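Local coordinates for protein BugD (Bordetella pertussis Tohama I, PDB 2F5X) that probably captures aspartic acid in the periplasm as the solute receptor of a tripartite tricarboxylate transporter-type uptake system, at residues G148-L153 with V235-G240; G29-V34 with I77-A82; G155-E160 with P298-L303; P176-L181 with M189-T194. All blocks are in the same frame, centred on the assembly; numbering follows the deposited sequence.

Contact 1. Residues G148-L153 with V235-G240; sequences GAASHL and VGIWHG. With ASP (aspartic acid), chain D.
The aspartic acid pocket of this periplasmic binding protein has one wall here, where Ala150 and Leu153, in the first turn of helix 150-162, face Ile237, in strand 236-244, and Val235 just before it. Ala150 CB lies 3.6 Å from Ile237 CD1, with Ile237 CG1 almost as near. Chi1 of Ile237 (-60°) puts CG1 anti to the carbonyl carbon, on the alanine side, and the bend at chi2 lays CD1 against Ala150 CB. One turn along the helix, Leu153 CD2 meets Val235 CG1 at 4.1 Å as the two side chains run past each other in opposite directions. All four residues are buried.

The helix start also binds the ligand. Ala150 N donates to ligand OD2 at 2.8 Å, while OD1 takes two bonds from Ser151, from its N at 2.8 Å and from its OG at 2.7 Å. Three donors from this helix start, with His81 NE2 as a fourth on OD2, hold the carboxylate in place and in rotation, and the helix N-terminus would be expected to favour its negative charge. Ser151 OG is also hydrogen-bonded to Ala145 N, a second-shell hold on that hydroxyl. Across the contact, Ile237 is the centre of an inverse gamma turn, and its carbonyl O receives His239 ND1 at 3.2 Å, lying in the plane of the imidazole while the donor stands 49° out of the carbonyl plane.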
# COMPACT_ATOMS: atom_id res chain seq x y z
N GLY A 148 -1.87 -1.39 -10.35
CA GLY A 148 -1.84 -0.17 -9.55
C GLY A 148 -1.66 -0.41 -8.06
O GLY A 148 -1.37 0.53 -7.32
N ALA A 149 -1.85 -1.64 -7.60
CA ALA A 149 -1.74 -1.95 -6.17
C ALA A 149 -0.28 -2.08 -5.73
O ALA A 149 0.62 -2.22 -6.57
CB ALA A 149 -2.51 -3.25 -5.84
N ALA A 150 -0.05 -2.07 -4.42
CA ALA A 150 1.28 -2.32 -3.85
C ALA A 150 1.71 -3.74 -4.18
O ALA A 150 2.85 -3.99 -4.60
CB ALA A 150 1.25 -2.10 -2.33
N SER A 151 0.78 -4.68 -4.01
CA SER A 151 1.04 -6.08 -4.30
C SER A 151 1.27 -6.30 -5.80
O SER A 151 1.95 -7.24 -6.19
CB SER A 151 -0.11 -6.96 -3.80
OG SER A 151 -1.37 -6.50 -4.29
N HIS A 152 0.71 -5.42 -6.63
CA HIS A 152 0.96 -5.47 -8.07
C HIS A 152 2.38 -5.02 -8.41
O HIS A 152 3.07 -5.68 -9.19
CB HIS A 152 -0.06 -4.63 -8.84
CG HIS A 152 0.31 -4.42 -10.28
ND1 HIS A 152 0.81 -3.23 -10.75
CD2 HIS A 152 0.26 -5.26 -11.34
CE1 HIS A 152 1.08 -3.35 -12.04
NE2 HIS A 152 0.75 -4.57 -12.43
N LEU A 153 2.80 -3.89 -7.82
CA LEU A 153 4.16 -3.39 -8.02
C LEU A 153 5.19 -4.42 -7.59
O LEU A 153 6.10 -4.78 -8.36
CB LEU A 153 4.36 -2.06 -7.26
CG LEU A 153 5.81 -1.57 -7.13
CD1 LEU A 153 6.41 -1.27 -8.53
CD2 LEU A 153 5.88 -0.35 -6.25
N VAL A 235 11.18 -2.04 -1.79
CA VAL A 235 9.84 -1.48 -1.91
C VAL A 235 9.35 -1.06 -0.55
O VAL A 235 9.19 -1.89 0.36
CB VAL A 235 8.79 -2.51 -2.44
CG1 VAL A 235 7.46 -1.80 -2.75
CG2 VAL A 235 9.29 -3.24 -3.66
N GLY A 236 9.11 0.24 -0.40
CA GLY A 236 8.46 0.79 0.78
C GLY A 236 7.17 1.46 0.38
O GLY A 236 7.16 2.40 -0.43
N ILE A 237 6.06 0.97 0.93
CA ILE A 237 4.75 1.48 0.53
C ILE A 237 4.38 2.67 1.41
O ILE A 237 3.78 2.51 2.48
CB ILE A 237 3.71 0.34 0.56
CG1 ILE A 237 4.14 -0.78 -0.41
CG2 ILE A 237 2.30 0.85 0.20
CD1 ILE A 237 4.32 -0.37 -1.88
N TRP A 238 4.79 3.86 0.98
CA TRP A 238 4.40 5.07 1.67
C TRP A 238 2.91 5.30 1.44
O TRP A 238 2.34 4.84 0.44
CB TRP A 238 5.22 6.29 1.20
CG TRP A 238 5.19 6.50 -0.30
CD1 TRP A 238 6.09 6.03 -1.21
CD2 TRP A 238 4.22 7.26 -1.04
NE1 TRP A 238 5.74 6.44 -2.48
CE2 TRP A 238 4.60 7.21 -2.40
CE3 TRP A 238 3.07 7.99 -0.68
CZ2 TRP A 238 3.87 7.85 -3.41
CZ3 TRP A 238 2.34 8.64 -1.69
CH2 TRP A 238 2.74 8.55 -3.04
N HIS A 239 2.28 5.97 2.39
CA HIS A 239 0.87 6.32 2.34
C HIS A 239 0.75 7.84 2.49
O HIS A 239 1.52 8.46 3.25
CB HIS A 239 0.11 5.67 3.51
CG HIS A 239 -0.19 4.21 3.33
ND1 HIS A 239 0.79 3.26 3.13
CD2 HIS A 239 -1.36 3.53 3.37
CE1 HIS A 239 0.23 2.06 3.03
NE2 HIS A 239 -1.07 2.20 3.17
N GLY A 240 -0.21 8.42 1.78
CA GLY A 240 -0.49 9.85 1.86
C GLY A 240 -1.96 10.11 2.12
O GLY A 240 -2.81 9.22 1.98
N ASP D . -2.95 -1.72 0.20
CA ASP D . -3.96 -2.59 -0.49
C ASP D . -5.10 -2.97 0.44
O ASP D . -5.78 -3.99 0.22
CB ASP D . -3.30 -3.84 -1.04
CG ASP D . -2.32 -3.54 -2.15
OD1 ASP D . -1.56 -4.46 -2.52
OD2 ASP D . -2.25 -2.41 -2.70
OXT ASP D . -5.32 -2.25 1.42

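Contact 2. Residues G29-V34 with I77-A82. With ASP (aspartic acid), chain D.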
# COMPACT_ATOMS: atom_id res chain seq x y z
N GLY A 29 -7.93 -5.10 5.12
CA GLY A 29 -6.59 -5.24 4.57
C GLY A 29 -5.63 -4.19 5.10
O GLY A 29 -5.94 -3.49 6.06
N PRO A 30 -4.46 -4.08 4.49
CA PRO A 30 -3.37 -3.26 5.05
C PRO A 30 -3.71 -1.78 5.14
O PRO A 30 -3.51 -1.16 6.19
CB PRO A 30 -2.20 -3.53 4.09
CG PRO A 30 -2.80 -4.14 2.84
CD PRO A 30 -4.08 -4.79 3.26
N THR A 31 -4.22 -1.20 4.06
CA THR A 31 -4.52 0.23 4.07
C THR A 31 -5.71 0.53 4.99
O THR A 31 -5.74 1.56 5.66
CB THR A 31 -4.76 0.73 2.65
OG1 THR A 31 -3.57 0.51 1.89
CG2 THR A 31 -4.94 2.25 2.61
N ASP A 32 -6.69 -0.37 5.01
CA ASP A 32 -7.81 -0.24 5.94
C ASP A 32 -7.35 -0.25 7.40
O ASP A 32 -7.87 0.51 8.23
CB ASP A 32 -8.82 -1.37 5.69
CG ASP A 32 -10.10 -1.18 6.45
OD1 ASP A 32 -10.76 -0.12 6.27
OD2 ASP A 32 -10.52 -2.02 7.27
N ASN A 33 -6.38 -1.10 7.71
CA ASN A 33 -5.82 -1.19 9.06
C ASN A 33 -5.20 0.15 9.47
O ASN A 33 -5.41 0.63 10.58
CB ASN A 33 -4.79 -2.32 9.17
CG ASN A 33 -5.43 -3.70 9.13
OD1 ASN A 33 -6.64 -3.86 9.33
ND2 ASN A 33 -4.61 -4.72 8.90
N VAL A 34 -4.42 0.74 8.56
CA VAL A 34 -3.82 2.05 8.82
C VAL A 34 -4.92 3.10 9.01
O VAL A 34 -4.90 3.88 9.97
CB VAL A 34 -2.87 2.48 7.67
CG1 VAL A 34 -2.37 3.91 7.89
CG2 VAL A 34 -1.70 1.53 7.56
N ILE A 77 -12.06 12.80 2.05
CA ILE A 77 -10.60 12.76 1.93
C ILE A 77 -10.14 11.38 1.52
O ILE A 77 -10.89 10.40 1.65
CB ILE A 77 -9.90 13.25 3.24
CG1 ILE A 77 -10.21 12.32 4.41
CG2 ILE A 77 -10.32 14.68 3.55
CD1 ILE A 77 -9.50 12.71 5.73
N LEU A 78 -8.91 11.30 1.01
CA LEU A 78 -8.38 10.06 0.48
C LEU A 78 -7.21 9.59 1.33
O LEU A 78 -6.32 10.37 1.62
CB LEU A 78 -7.90 10.28 -0.96
CG LEU A 78 -7.21 9.11 -1.65
CD1 LEU A 78 -8.22 8.00 -1.94
CD2 LEU A 78 -6.53 9.59 -2.94
N LEU A 79 -7.22 8.32 1.72
CA LEU A 79 -6.02 7.69 2.25
C LEU A 79 -5.58 6.66 1.23
O LEU A 79 -6.28 5.68 0.99
CB LEU A 79 -6.23 7.04 3.62
CG LEU A 79 -4.92 6.43 4.15
CD1 LEU A 79 -3.95 7.50 4.73
CD2 LEU A 79 -5.17 5.32 5.13
N MSE A 80 -4.43 6.90 0.62
CA MSE A 80 -3.96 6.04 -0.46
C MSE A 80 -2.44 5.90 -0.37
O MSE A 80 -1.76 6.76 0.18
CB MSE A 80 -4.39 6.62 -1.82
CG MSE A 80 -4.05 5.77 -3.06
SE MSE A 80 -4.60 3.89 -2.95
CE MSE A 80 -3.66 3.26 -4.56
N HIS A 81 -1.93 4.80 -0.92
CA HIS A 81 -0.51 4.49 -0.84
C HIS A 81 0.22 4.76 -2.15
O HIS A 81 -0.34 5.38 -3.06
CB HIS A 81 -0.30 3.06 -0.32
CG HIS A 81 -0.90 1.99 -1.18
ND1 HIS A 81 -0.72 1.93 -2.55
CD2 HIS A 81 -1.64 0.90 -0.85
CE1 HIS A 81 -1.32 0.85 -3.02
NE2 HIS A 81 -1.89 0.21 -2.01
N ALA A 82 1.47 4.29 -2.24
CA ALA A 82 2.34 4.51 -3.40
C ALA A 82 1.72 4.13 -4.75
O ALA A 82 2.18 4.59 -5.80
CB ALA A 82 3.68 3.78 -3.20
N ASP D . -2.95 -1.72 0.20
CA ASP D . -3.96 -2.59 -0.49
C ASP D . -5.10 -2.97 0.44
O ASP D . -5.78 -3.99 0.22
CB ASP D . -3.30 -3.84 -1.04
CG ASP D . -2.32 -3.54 -2.15
OD1 ASP D . -1.56 -4.46 -2.52
OD2 ASP D . -2.25 -2.41 -2.70
OXT ASP D . -5.32 -2.25 1.42
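Thr31 and Val34 of helix 30-46 rest on Leu79 and His81 of strand 76-81, the short axes passing 9.2 Å apart with their directions at 130°. Gly29 is the N-cap, and Pro30 follows with its CG and CD against the ligand alpha-carboxylate, CD lying 3.4 Å from ligand OXT. Thr31 does most of the work. Its N donates to ligand OXT at 3.0 Å, and its OG1 accepts from the ligand N at 2.9 Å. With CG2 anti to the backbone N, OG1 sits beside that N and both groups reach the ligand, leaving the methyl to face the strand, 4.0 Å from Leu79 CD2. Asp32 turns from the strand and is held by Arg36 in a salt bridge. One turn after Pro30, Val34 CG1 touches the same Leu79 CD2 at 4.2 Å, the two side chains crossing at about a right angle.

From the strand, the His81 ring presents its edge to the site: CD2 lies 3.4 Å from Thr31 OG1, and NE2 donates to ligand OD2 at 2.7 Å. At the far side of the ring ND1 caps Gly83 N, which fixes the ring's rotation and fits a proton on NE2. Helix 30-46 is the crossover between parallel strands 19-23 and 50-54, and the ligand alpha-carboxylate at its first turn marks the amino acid site of this periplasmic binding protein.

Contact 3. Residues G155-E160 with P298-L303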
# COMPACT_ATOMS: atom_id res chain seq x y z
N GLY A 155 4.75 -7.63 -7.01
CA GLY A 155 4.59 -8.83 -7.83
C GLY A 155 5.26 -8.69 -9.18
O GLY A 155 5.89 -9.64 -9.67
N THR A 156 5.16 -7.51 -9.78
CA THR A 156 5.80 -7.25 -11.07
C THR A 156 7.31 -7.37 -10.91
O THR A 156 7.99 -8.01 -11.72
CB THR A 156 5.42 -5.84 -11.60
OG1 THR A 156 4.03 -5.84 -11.97
CG2 THR A 156 6.14 -5.54 -12.90
N MSE A 157 7.83 -6.75 -9.85
CA MSE A 157 9.27 -6.79 -9.58
C MSE A 157 9.73 -8.23 -9.33
O MSE A 157 10.81 -8.64 -9.78
CB MSE A 157 9.61 -5.88 -8.40
CG MSE A 157 9.44 -4.41 -8.76
SE MSE A 157 9.58 -3.30 -7.19
CE MSE A 157 11.38 -3.84 -6.60
N LEU A 158 8.90 -9.00 -8.63
CA LEU A 158 9.25 -10.37 -8.30
C LEU A 158 9.34 -11.25 -9.55
O LEU A 158 10.35 -11.94 -9.74
CB LEU A 158 8.25 -10.95 -7.29
CG LEU A 158 8.51 -12.40 -6.85
CD1 LEU A 158 9.86 -12.56 -6.12
CD2 LEU A 158 7.36 -12.91 -5.98
N VAL A 159 8.32 -11.22 -10.40
CA VAL A 159 8.36 -12.06 -11.60
C VAL A 159 9.46 -11.63 -12.56
O VAL A 159 10.08 -12.46 -13.23
CB VAL A 159 6.98 -12.19 -12.32
CG1 VAL A 159 5.94 -12.76 -11.35
CG2 VAL A 159 6.52 -10.85 -12.93
N GLU A 160 9.73 -10.33 -12.61
CA GLU A 160 10.83 -9.84 -13.43
C GLU A 160 12.19 -10.34 -12.92
O GLU A 160 13.03 -10.77 -13.71
CB GLU A 160 10.80 -8.31 -13.52
CG GLU A 160 9.64 -7.80 -14.37
CD GLU A 160 9.84 -8.00 -15.87
OE1 GLU A 160 11.00 -8.06 -16.34
OE2 GLU A 160 8.83 -8.10 -16.59
N PRO A 298 7.84 9.45 -11.86
CA PRO A 298 8.88 9.12 -12.85
C PRO A 298 9.72 7.89 -12.46
O PRO A 298 10.14 7.15 -13.35
CB PRO A 298 9.76 10.38 -12.89
CG PRO A 298 8.95 11.45 -12.24
CD PRO A 298 8.06 10.78 -11.26
N GLN A 299 9.93 7.67 -11.16
CA GLN A 299 10.71 6.49 -10.76
C GLN A 299 10.02 5.20 -11.19
O GLN A 299 10.63 4.34 -11.85
CB GLN A 299 10.96 6.48 -9.26
CG GLN A 299 11.76 5.26 -8.79
CD GLN A 299 11.85 5.17 -7.29
OE1 GLN A 299 12.41 6.05 -6.65
NE2 GLN A 299 11.30 4.10 -6.72
N TRP A 300 8.75 5.04 -10.83
CA TRP A 300 8.03 3.84 -11.24
C TRP A 300 7.79 3.77 -12.74
O TRP A 300 7.76 2.68 -13.31
CB TRP A 300 6.74 3.68 -10.44
CG TRP A 300 6.97 3.67 -8.96
CD1 TRP A 300 6.42 4.52 -8.02
CD2 TRP A 300 7.82 2.78 -8.22
NE1 TRP A 300 6.88 4.21 -6.77
CE2 TRP A 300 7.74 3.14 -6.86
CE3 TRP A 300 8.66 1.70 -8.58
CZ2 TRP A 300 8.45 2.47 -5.85
CZ3 TRP A 300 9.37 1.03 -7.57
CH2 TRP A 300 9.25 1.43 -6.22
N ALA A 301 7.67 4.93 -13.40
CA ALA A 301 7.51 4.97 -14.85
C ALA A 301 8.69 4.27 -15.52
O ALA A 301 8.50 3.47 -16.46
CB ALA A 301 7.38 6.40 -15.34
N GLU A 302 9.90 4.57 -15.04
CA GLU A 302 11.11 3.98 -15.60
C GLU A 302 11.18 2.48 -15.32
O GLU A 302 11.56 1.71 -16.20
CB GLU A 302 12.37 4.71 -15.10
CG GLU A 302 13.68 4.20 -15.70
CD GLU A 302 13.83 4.43 -17.20
OE1 GLU A 302 13.13 5.31 -17.77
OE2 GLU A 302 14.66 3.73 -17.82
N LEU A 303 10.81 2.07 -14.11
CA LEU A 303 10.75 0.65 -13.75
C LEU A 303 9.84 -0.14 -14.70
O LEU A 303 10.24 -1.18 -15.22
CB LEU A 303 10.30 0.46 -12.30
CG LEU A 303 10.34 -0.98 -11.75
CD1 LEU A 303 10.82 -1.01 -10.31
CD2 LEU A 303 8.98 -1.67 -11.87
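Met157, a selenomethionine here, and Leu303 make the innermost contact: Met157 CG lies 4.0 Å from Leu303 CD1 and 4.2 Å from Leu303 CD2, and Met157 SE comes within 4.1 Å of CD1. The two side chains cross at about a right angle, so the leucine fork sits against the middle of the methionine chain. Met157 leaves its helix to one side, and its reach comes from the torsions: CG is anti to the carbonyl carbon (chi1 -70°), the next bond is extended, and the bend at chi3 comes only at the methyl. Met157 SE therefore also approaches Trp300, 4.4 Å from CZ3. It lies 5.5 Å from the centroid of the six-membered ring and 61° off its normal, a Met-aromatic contact of oblique geometry.

These residues join two helices, 150-162 and the late helix 286-306, through side-chain ends, the nearest alpha carbons, those of Met157 and Leu303, being 8.7 Å apart. The Trp300 side chain is about 12 Å from the bound aspartic acid, so this is packing behind the pocket.

Further out, the indole is positioned on several sides. Leu303 CD1 lies in its plane at the edge, Gln299 NE2 stands 3.3 Å above one face toward the rim, and NE1 is hydrogen-bonded to Gln296 OE1. Ser85 and Thr86 of helix 83-86 also touch the ring. From the loop before strand 236-244, Phe233 and Val235 pack against Met157; on helix 150-162 itself, Thr156 OG1 is tied back to the carbonyl of His152.

Contact 4. Residues P176-L181 with M189-T194; sequences PAMNDL and MCDQTT
Met189 is the bump of this contact: its selenomethionine side chain, pointing from strand 188-192 toward helix 174-182, fills a hollow formed by Ala177, Met178 and Leu181. The floor is the small Ala177, whose CB touches Met189 SE at 3.6 Å. The end of the chain bends at chi3 (75°), turning CE across the helix until it lies 3.9 Å from Met178 CE and 4.0 Å from Met178 CA. Leu181 CD2 completes the rim, 4.3 Å from Met189 CE. Met178 acts as a second bump: bent at both chi2 and chi3, it curls over at about a right angle to Met189, and its methyl reaches 4.0 Å from Asp191 OD2.

The short helix and strand axes pass 10.6 Å apart at 132°. Helix 174-182 connects parallel strands 167-170 and 188-192, with strand 141-144 between them, a beta-alpha-beta crossover of the binding-protein lobe. Cys190, next to Met189, is tied by a disulfide to Cys154 of helix 150-162.

Chemically, the interface is apolar apart from the Asp191 carboxylate, whose oxygens have polar partners of their own. Gln192 N donates to OD1 at 2.8 Å from 46° above the carboxylate plane, Thr174 OG1 also bonds OD1, and Asn195 ND2 bonds OD2. The acid therefore meets Met178 by van der Waals contact, its charge probably offset by these polar groups near the starts of helices 174-182 and 193-201.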
# COMPACT_ATOMS: atom_id res chain seq x y z
N PRO A 176 -9.20 -9.85 0.77
CA PRO A 176 -9.77 -11.00 0.03
C PRO A 176 -8.69 -11.91 -0.56
O PRO A 176 -8.88 -13.13 -0.60
CB PRO A 176 -10.60 -10.35 -1.08
CG PRO A 176 -10.22 -8.94 -1.12
CD PRO A 176 -9.67 -8.57 0.23
N ALA A 177 -7.57 -11.34 -1.01
CA ALA A 177 -6.48 -12.17 -1.53
C ALA A 177 -5.94 -13.09 -0.44
O ALA A 177 -5.74 -14.28 -0.67
CB ALA A 177 -5.38 -11.32 -2.11
N MSE A 178 -5.72 -12.52 0.75
CA MSE A 178 -5.25 -13.30 1.90
C MSE A 178 -6.21 -14.44 2.26
O MSE A 178 -5.76 -15.55 2.58
CB MSE A 178 -5.03 -12.41 3.13
CG MSE A 178 -4.55 -13.17 4.36
SE MSE A 178 -2.77 -13.97 4.16
CE MSE A 178 -1.71 -12.31 4.47
N ASN A 179 -7.51 -14.16 2.19
CA ASN A 179 -8.52 -15.20 2.40
C ASN A 179 -8.25 -16.39 1.48
O ASN A 179 -8.25 -17.54 1.92
CB ASN A 179 -9.93 -14.67 2.11
CG ASN A 179 -10.45 -13.74 3.18
OD1 ASN A 179 -11.09 -12.71 2.88
ND2 ASN A 179 -10.21 -14.08 4.45
N ASP A 180 -8.02 -16.11 0.20
CA ASP A 180 -7.78 -17.17 -0.77
C ASP A 180 -6.43 -17.85 -0.53
O ASP A 180 -6.31 -19.07 -0.71
CB ASP A 180 -7.88 -16.65 -2.20
CG ASP A 180 -9.28 -16.76 -2.77
OD1 ASP A 180 -10.22 -17.12 -2.02
OD2 ASP A 180 -9.53 -16.52 -3.96
N LEU A 181 -5.42 -17.09 -0.12
CA LEU A 181 -4.11 -17.67 0.17
C LEU A 181 -4.21 -18.63 1.35
O LEU A 181 -3.72 -19.77 1.30
CB LEU A 181 -3.08 -16.58 0.44
CG LEU A 181 -1.62 -17.02 0.56
CD1 LEU A 181 -0.98 -17.08 -0.81
CD2 LEU A 181 -0.85 -16.03 1.42
N MSE A 189 2.15 -14.48 -2.90
CA MSE A 189 1.78 -13.07 -2.86
C MSE A 189 2.86 -12.22 -2.23
O MSE A 189 3.55 -12.67 -1.32
CB MSE A 189 0.49 -12.91 -2.03
CG MSE A 189 -0.03 -11.50 -1.92
SE MSE A 189 -1.87 -11.51 -1.29
CE MSE A 189 -1.68 -11.91 0.62
N CYS A 190 3.00 -10.99 -2.69
CA CYS A 190 3.76 -9.98 -1.96
C CYS A 190 2.77 -9.02 -1.35
O CYS A 190 1.91 -8.50 -2.06
CB CYS A 190 4.67 -9.20 -2.91
SG CYS A 190 5.90 -8.14 -2.10
N ASP A 191 2.87 -8.78 -0.05
CA ASP A 191 1.84 -8.01 0.66
C ASP A 191 2.49 -7.24 1.82
O ASP A 191 3.61 -7.57 2.24
CB ASP A 191 0.72 -8.97 1.08
CG ASP A 191 -0.50 -8.29 1.72
OD1 ASP A 191 -0.73 -7.06 1.60
OD2 ASP A 191 -1.32 -8.99 2.34
N GLN A 192 1.82 -6.20 2.30
CA GLN A 192 2.38 -5.32 3.33
C GLN A 192 2.31 -5.94 4.71
O GLN A 192 1.37 -6.70 4.99
CB GLN A 192 1.64 -4.00 3.34
CG GLN A 192 1.83 -3.20 2.05
CD GLN A 192 0.71 -2.21 1.87
OE1 GLN A 192 -0.19 -2.41 1.05
NE2 GLN A 192 0.74 -1.16 2.65
N THR A 193 3.29 -5.63 5.57
CA THR A 193 3.32 -6.16 6.94
C THR A 193 2.10 -5.78 7.79
O THR A 193 1.78 -6.47 8.74
CB THR A 193 4.63 -5.78 7.67
OG1 THR A 193 4.78 -4.35 7.69
CG2 THR A 193 5.85 -6.30 6.90
N THR A 194 1.43 -4.69 7.44
CA THR A 194 0.19 -4.31 8.13
C THR A 194 -0.94 -5.30 7.85
O THR A 194 -1.98 -5.28 8.52
CB THR A 194 -0.27 -2.92 7.68
OG1 THR A 194 -0.07 -2.82 6.26
CG2 THR A 194 0.62 -1.83 8.29

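In the fold
Contacts 1 and 2 grip the same ligand with their centres 10 Å apart, each from a helix start, contact 2 adding His81 from its strand, and they join through the sheet, Gly240 N lying 2.8 Å from Met80 O. His239 NE2 approaches Thr31 OG1 at 3.3 Å, so 235-240 also backs the site of contact 2. Contact 4, 13 Å from contact 1 by centres, adds Gln192, whose OE1 bonds the ligand N; Thr194 O lies 2.7 Å from Asn33 ND2, linking it to contact 2. Contact 3 shares helix 150-162 with contact 1 but lies farther out, its centre 21 Å from that of contact 2; Leu153 CD1 meets Trp300 CE3 at 3.7 Å.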